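Local coordinates for glucose-6-phosphate isomerase like protein (Thermus thermophilus, PDB 1WIW) that probably binds phosphosugars through its SIS domain and may interconvert glucose-6-phosphate or mannose-6-phosphate with fructose-6-phosphate, as other members of the PGI/PMI family do, at the interface of chains A and B. Sequence-based numbering; all coordinates share one arbitrary frame. Chains: chain A/B, Glucose-6-phosphate isomerase like protein.

Contact 1: the interface of chains A and B. Residues chain A 205-206, 209, 212; chain B 188-190, 214.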
ATOM      1  N   GLY A 205     -14.996   4.520  -4.229  1.00 10.57           N
ATOM      2  CA  GLY A 205     -15.006   3.155  -3.721  1.00 10.17           C
ATOM      3  C   GLY A 205     -16.181   2.720  -2.856  1.00 11.11           C
ATOM      4  O   GLY A 205     -16.352   1.528  -2.587  1.00  7.59           O
ATOM      5  N   LEU A 206     -16.999   3.667  -2.411  1.00 13.14           N
ATOM      6  CA  LEU A 206     -18.147   3.323  -1.571  1.00 15.44           C
ATOM      7  C   LEU A 206     -19.486   3.635  -2.238  1.00 15.76           C
ATOM      8  O   LEU A 206     -20.517   3.673  -1.569  1.00 16.01           O
ATOM      9  CB  LEU A 206     -18.063   4.076  -0.239  1.00 15.82           C
ATOM     10  CG  LEU A 206     -16.916   3.678   0.691  1.00 18.15           C
ATOM     11  CD1 LEU A 206     -16.768   4.687   1.819  1.00 19.28           C
ATOM     12  CD2 LEU A 206     -17.187   2.282   1.240  1.00 20.47           C
ATOM     13  N   ARG A 209     -22.217   0.157  -3.061  1.00 20.99           N
ATOM     14  CA  ARG A 209     -23.050  -0.214  -1.919  1.00 23.35           C
ATOM     15  C   ARG A 209     -22.698   0.691  -0.748  1.00 23.98           C
ATOM     16  O   ARG A 209     -21.761   0.416  -0.002  1.00 23.64           O
ATOM     17  CB  ARG A 209     -22.816  -1.677  -1.527  1.00 23.75           C
ATOM     18  CG  ARG A 209     -23.059  -2.657  -2.653  1.00 26.37           C
ATOM     19  CD  ARG A 209     -23.215  -4.093  -2.168  1.00 26.88           C
ATOM     20  NE  ARG A 209     -22.087  -4.595  -1.385  1.00 28.22           N
ATOM     21  CZ  ARG A 209     -20.808  -4.464  -1.720  1.00 31.51           C
ATOM     22  NH1 ARG A 209     -20.463  -3.828  -2.835  1.00 34.88           N
ATOM     23  NH2 ARG A 209     -19.868  -4.991  -0.945  1.00 29.44           N
ATOM     24  N   GLN A 212     -21.362  -0.381   2.562  1.00 20.08           N
ATOM     25  CA  GLN A 212     -19.990  -0.839   2.819  1.00 19.06           C
ATOM     26  C   GLN A 212     -19.319   0.091   3.821  1.00 18.10           C
ATOM     27  O   GLN A 212     -18.299  -0.254   4.416  1.00 19.66           O
ATOM     28  CB  GLN A 212     -19.133  -0.842   1.550  1.00 19.24           C
ATOM     29  CG  GLN A 212     -19.451  -1.910   0.527  1.00 22.30           C
ATOM     30  CD  GLN A 212     -18.220  -2.289  -0.276  1.00 23.85           C
ATOM     31  OE1 GLN A 212     -17.474  -3.194   0.105  1.00 27.86           O
ATOM     32  NE2 GLN A 212     -17.983  -1.580  -1.373  1.00 17.61           N
TER
ATOM     33  N   LYS B 188     -16.642   0.650  -8.249  1.00  7.17           N
ATOM     34  CA  LYS B 188     -17.161   1.533  -7.208  1.00  7.51           C
ATOM     35  C   LYS B 188     -17.279   0.743  -5.900  1.00  8.18           C
ATOM     36  O   LYS B 188     -18.163   1.007  -5.074  1.00  6.67           O
ATOM     37  CB  LYS B 188     -18.546   2.068  -7.615  1.00  9.51           C
ATOM     38  CG  LYS B 188     -18.643   2.627  -9.046  1.00  9.13           C
ATOM     39  CD  LYS B 188     -17.722   3.819  -9.256  1.00 11.81           C
ATOM     40  CE  LYS B 188     -17.972   4.507 -10.597  1.00 10.96           C
ATOM     41  NZ  LYS B 188     -17.683   3.634 -11.774  1.00 10.62           N
ATOM     42  N   SER B 189     -16.375  -0.218  -5.722  1.00  7.89           N
ATOM     43  CA  SER B 189     -16.386  -1.090  -4.553  1.00  7.36           C
ATOM     44  C   SER B 189     -15.090  -1.093  -3.755  1.00  7.56           C
ATOM     45  O   SER B 189     -14.009  -0.837  -4.279  1.00  8.47           O
ATOM     46  CB  SER B 189     -16.714  -2.529  -4.977  1.00  7.35           C
ATOM     47  OG  SER B 189     -17.981  -2.602  -5.616  1.00 10.00           O
ATOM     48  N   LEU B 190     -15.228  -1.409  -2.475  1.00  9.53           N
ATOM     49  CA  LEU B 190     -14.117  -1.459  -1.543  1.00 11.09           C
ATOM     50  C   LEU B 190     -13.375  -2.793  -1.638  1.00  8.61           C
ATOM     51  O   LEU B 190     -13.982  -3.827  -1.893  1.00  6.56           O
ATOM     52  CB  LEU B 190     -14.659  -1.278  -0.121  1.00 14.55           C
ATOM     53  CG  LEU B 190     -13.684  -1.210   1.051  1.00 17.74           C
ATOM     54  CD1 LEU B 190     -12.894   0.083   0.966  1.00 20.04           C
ATOM     55  CD2 LEU B 190     -14.456  -1.274   2.373  1.00 20.61           C
ATOM     56  N   ASP B 214     -18.317  -7.200   4.990  1.00 26.25           N
ATOM     57  CA  ASP B 214     -18.625  -8.385   4.192  1.00 24.36           C
ATOM     58  C   ASP B 214     -17.538  -9.443   4.347  1.00 22.75           C
ATOM     59  O   ASP B 214     -16.398  -9.128   4.702  1.00 20.08           O
ATOM     60  CB  ASP B 214     -18.737  -8.015   2.707  1.00 27.63           C
ATOM     61  CG  ASP B 214     -19.726  -6.895   2.453  1.00 29.14           C
ATOM     62  OD1 ASP B 214     -20.895  -7.025   2.870  1.00 31.54           O
ATOM     63  OD2 ASP B 214     -19.333  -5.887   1.830  1.00 32.26           O
TER
HETATM   64  O   HOH W   1     -19.509   0.161  -2.689  1.00 13.83           O
HETATM   65  O   HOH W   2     -16.436  -5.009  -2.084  1.00 20.38           O
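A:Arg209 reaches B:Asp214 with one terminal nitrogen, NH2, which makes a salt bridge and hydrogen bond to the carboxylate oxygen OD2 at 3.0 Å. The oxygen lies close to the guanidinium plane, but the donor approaches it from above the carboxylate plane, and the bond is bent (139° at H). A bend at chi3 (-57°) swings the guanidinium aside, across the A:Gln212 side chain and toward B:Asp214, and CG of A:Gln212 covers one face near the rim, which may restrict how it turns.

The amide of A:Gln212 lies against the B:Leu190 backbone, with CD 3.7 Å from the CB of B:Leu190. As modelled, NE2 is 3.0 Å from the backbone N of B:Leu190, two donors facing each other. A flipped amide would put an acceptor there, so the assignment of its O and N is doubtful.

Two waters bridge the chains. Water 1 meets the backbone N of A:Arg209 and the amide position of A:Gln212 modelled as NE2, and joins them to the carbonyl O of B:Lys188 at 2.9 Å. Water 2 links the position modelled as OE1 of A:Gln212, at 3.0 Å, to the carbonyl O of B:Leu190, at 2.7 Å. Which amide position donates depends on the flip.

In chain A the site spans the loop after helix 198-204 and the 3-10 helix 210-213; in chain B it uses the loop after helix 174-185 and the loop residue B:Asp214.

Contact 2: the interface of chains A and B. Residues chain A 200, 203-204; chain B 184-185, 282-283, 286.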
ATOM      1  N   GLU A 200      -9.016   9.379  -4.548  1.00  8.84           N
ATOM      2  CA  GLU A 200      -9.854   8.818  -5.603  1.00  9.78           C
ATOM      3  C   GLU A 200     -10.632   7.620  -5.040  1.00  9.38           C
ATOM      4  O   GLU A 200     -11.842   7.486  -5.246  1.00  8.75           O
ATOM      5  CB  GLU A 200      -8.972   8.356  -6.761  1.00 12.49           C
ATOM      6  CG  GLU A 200      -9.726   7.771  -7.937  1.00 16.02           C
ATOM      7  CD  GLU A 200      -8.796   7.215  -8.999  1.00 18.50           C
ATOM      8  OE1 GLU A 200      -8.317   6.071  -8.844  1.00 18.66           O
ATOM      9  OE2 GLU A 200      -8.534   7.930  -9.985  1.00 21.21           O
ATOM     10  N   LEU A 203     -13.474   8.567  -2.717  1.00 10.13           N
ATOM     11  CA  LEU A 203     -14.589   9.184  -3.424  1.00 10.77           C
ATOM     12  C   LEU A 203     -15.518   8.253  -4.188  1.00 11.28           C
ATOM     13  O   LEU A 203     -16.731   8.437  -4.160  1.00 13.77           O
ATOM     14  CB  LEU A 203     -14.052  10.260  -4.376  1.00 10.49           C
ATOM     15  CG  LEU A 203     -15.095  11.099  -5.118  1.00 13.71           C
ATOM     16  CD1 LEU A 203     -15.994  11.803  -4.110  1.00 11.61           C
ATOM     17  CD2 LEU A 203     -14.391  12.113  -6.011  1.00 15.21           C
ATOM     18  N   VAL A 204     -14.963   7.254  -4.868  1.00 12.95           N
ATOM     19  CA  VAL A 204     -15.789   6.347  -5.647  1.00 11.34           C
ATOM     20  C   VAL A 204     -15.879   4.907  -5.147  1.00 11.40           C
ATOM     21  O   VAL A 204     -16.756   4.162  -5.577  1.00  9.52           O
ATOM     22  CB  VAL A 204     -15.327   6.335  -7.117  1.00 13.07           C
ATOM     23  CG1 VAL A 204     -15.470   7.726  -7.703  1.00 15.37           C
ATOM     24  CG2 VAL A 204     -13.886   5.866  -7.217  1.00 12.98           C
TER
ATOM     25  N   ALA B 184     -12.190   0.278  -7.161  1.00  8.35           N
ATOM     26  CA  ALA B 184     -12.848   1.444  -6.592  1.00  9.22           C
ATOM     27  C   ALA B 184     -13.347   2.331  -7.731  1.00  9.59           C
ATOM     28  O   ALA B 184     -14.501   2.760  -7.733  1.00 10.07           O
ATOM     29  CB  ALA B 184     -11.886   2.224  -5.701  1.00  7.55           C
ATOM     30  N   ARG B 185     -12.495   2.582  -8.720  1.00  8.23           N
ATOM     31  CA  ARG B 185     -12.904   3.464  -9.805  1.00  9.15           C
ATOM     32  C   ARG B 185     -13.905   2.887 -10.795  1.00  7.94           C
ATOM     33  O   ARG B 185     -14.791   3.601 -11.267  1.00  5.64           O
ATOM     34  CB  ARG B 185     -11.701   3.998 -10.587  1.00 11.99           C
ATOM     35  CG  ARG B 185     -12.116   5.236 -11.374  1.00 18.19           C
ATOM     36  CD  ARG B 185     -11.353   5.476 -12.649  1.00 21.59           C
ATOM     37  NE  ARG B 185     -10.021   6.000 -12.411  1.00 23.38           N
ATOM     38  CZ  ARG B 185      -9.444   6.919 -13.176  1.00 20.60           C
ATOM     39  NH1 ARG B 185      -8.220   7.337 -12.892  1.00 20.34           N
ATOM     40  NH2 ARG B 185     -10.099   7.434 -14.208  1.00 18.90           N
ATOM     41  N   LEU B 282     -17.653  11.865 -12.159  1.00 32.49           N
ATOM     42  CA  LEU B 282     -17.505  11.756 -10.708  1.00 32.45           C
ATOM     43  C   LEU B 282     -16.160  12.232 -10.161  1.00 31.33           C
ATOM     44  O   LEU B 282     -16.068  12.642  -9.004  1.00 29.92           O
ATOM     45  CB  LEU B 282     -17.732  10.306 -10.263  1.00 33.91           C
ATOM     46  CG  LEU B 282     -19.172   9.784 -10.219  1.00 35.87           C
ATOM     47  CD1 LEU B 282     -19.891  10.115 -11.513  1.00 35.98           C
ATOM     48  CD2 LEU B 282     -19.156   8.281  -9.978  1.00 36.06           C
ATOM     49  N   LEU B 283     -15.122  12.179 -10.989  1.00 29.37           N
ATOM     50  CA  LEU B 283     -13.787  12.575 -10.558  1.00 27.89           C
ATOM     51  C   LEU B 283     -13.361  13.963 -11.022  1.00 27.80           C
ATOM     52  O   LEU B 283     -12.330  14.472 -10.588  1.00 26.02           O
ATOM     53  CB  LEU B 283     -12.764  11.535 -11.032  1.00 26.23           C
ATOM     54  CG  LEU B 283     -12.923  10.127 -10.450  1.00 24.90           C
ATOM     55  CD1 LEU B 283     -12.018   9.148 -11.179  1.00 20.54           C
ATOM     56  CD2 LEU B 283     -12.598  10.155  -8.965  1.00 26.64           C
ATOM     57  N   LEU B 286     -12.728  16.409  -8.138  1.00 20.31           N
ATOM     58  CA  LEU B 286     -11.536  15.995  -7.400  1.00 20.25           C
ATOM     59  C   LEU B 286     -10.222  16.384  -8.074  1.00 18.70           C
ATOM     60  O   LEU B 286      -9.313  16.892  -7.418  1.00 16.10           O
ATOM     61  CB  LEU B 286     -11.549  14.480  -7.158  1.00 20.75           C
ATOM     62  CG  LEU B 286     -10.415  13.987  -6.249  1.00 21.08           C
ATOM     63  CD1 LEU B 286     -10.555  14.633  -4.883  1.00 21.57           C
ATOM     64  CD2 LEU B 286     -10.457  12.469  -6.119  1.00 22.39           C
TER
HETATM   65  O   HOH W   3      -7.289   5.125 -11.440  1.00 20.28           O
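A:Glu200 and B:Arg185 form the charged part of this patch, a salt bridge with the carboxylate OE2 3.0 Å from NH1 of the guanidinium. The two flat groups are steeply turned, their planes 74° apart, and the N-H of NH1 points away from OE2, so the attraction is probably mainly electrostatic, without a hydrogen bond between this pair. The other carboxylate oxygen is tied in through water 3, which lies 2.9 Å from OE1 and 2.8 Å from NH1; its link to NE is weak. CG anti to the backbone N (chi1 -179°) and an extended chain carry the carboxylate of A:Glu200 out to B:Arg185, whose bend at chi3 (-76°) turns its guanidinium to meet it. CD1 of B:Leu283 rests against one face of the guanidinium, near its margin, and so backs the charged group from within chain B.

Apolar packing lines the aliphatic stem of A:Glu200. CD2 of B:Leu286 touches its CA at 3.7 Å, and CD2 of B:Leu283 meets its CG at 3.9 Å. A:Leu203 and B:Leu286 run antiparallel past one another, CD2 of the former 3.9 Å from CB of the latter and also near the carbonyl O of B:Leu282. A:Val204 divides its two methyls: CG1 meets CD2 of B:Leu283, their side chains nearly perpendicular, while CG2 lies over the end of helix 174-185, 3.7 Å from CA of B:Arg185 and close to the carbonyl of B:Ala184.

Helix 198-204 of one subunit is thus seated between helix 174-185 and the C-terminal segment of the other, an apolar contact flanked by a salt bridge that may help hold the two copies together.

The centres of the C-alpha atoms of contact 1 and contact 2 lie about 12 Å apart, and the two share no residue. Chain A runs straight from one into the other, helix 198-204 of contact 2 leading into the loop of contact 1; chain B contributes the neighbouring segments 184-185 and 188-190 as well as distant ones. They therefore form one strip, more polar in contact 1 and more apolar in contact 2, with a salt bridge and bridging water in each. Dimers are typical of phosphoglucose isomerases, so this strip may belong to a biological dimer, although the whole interface departs from exact two-fold symmetry.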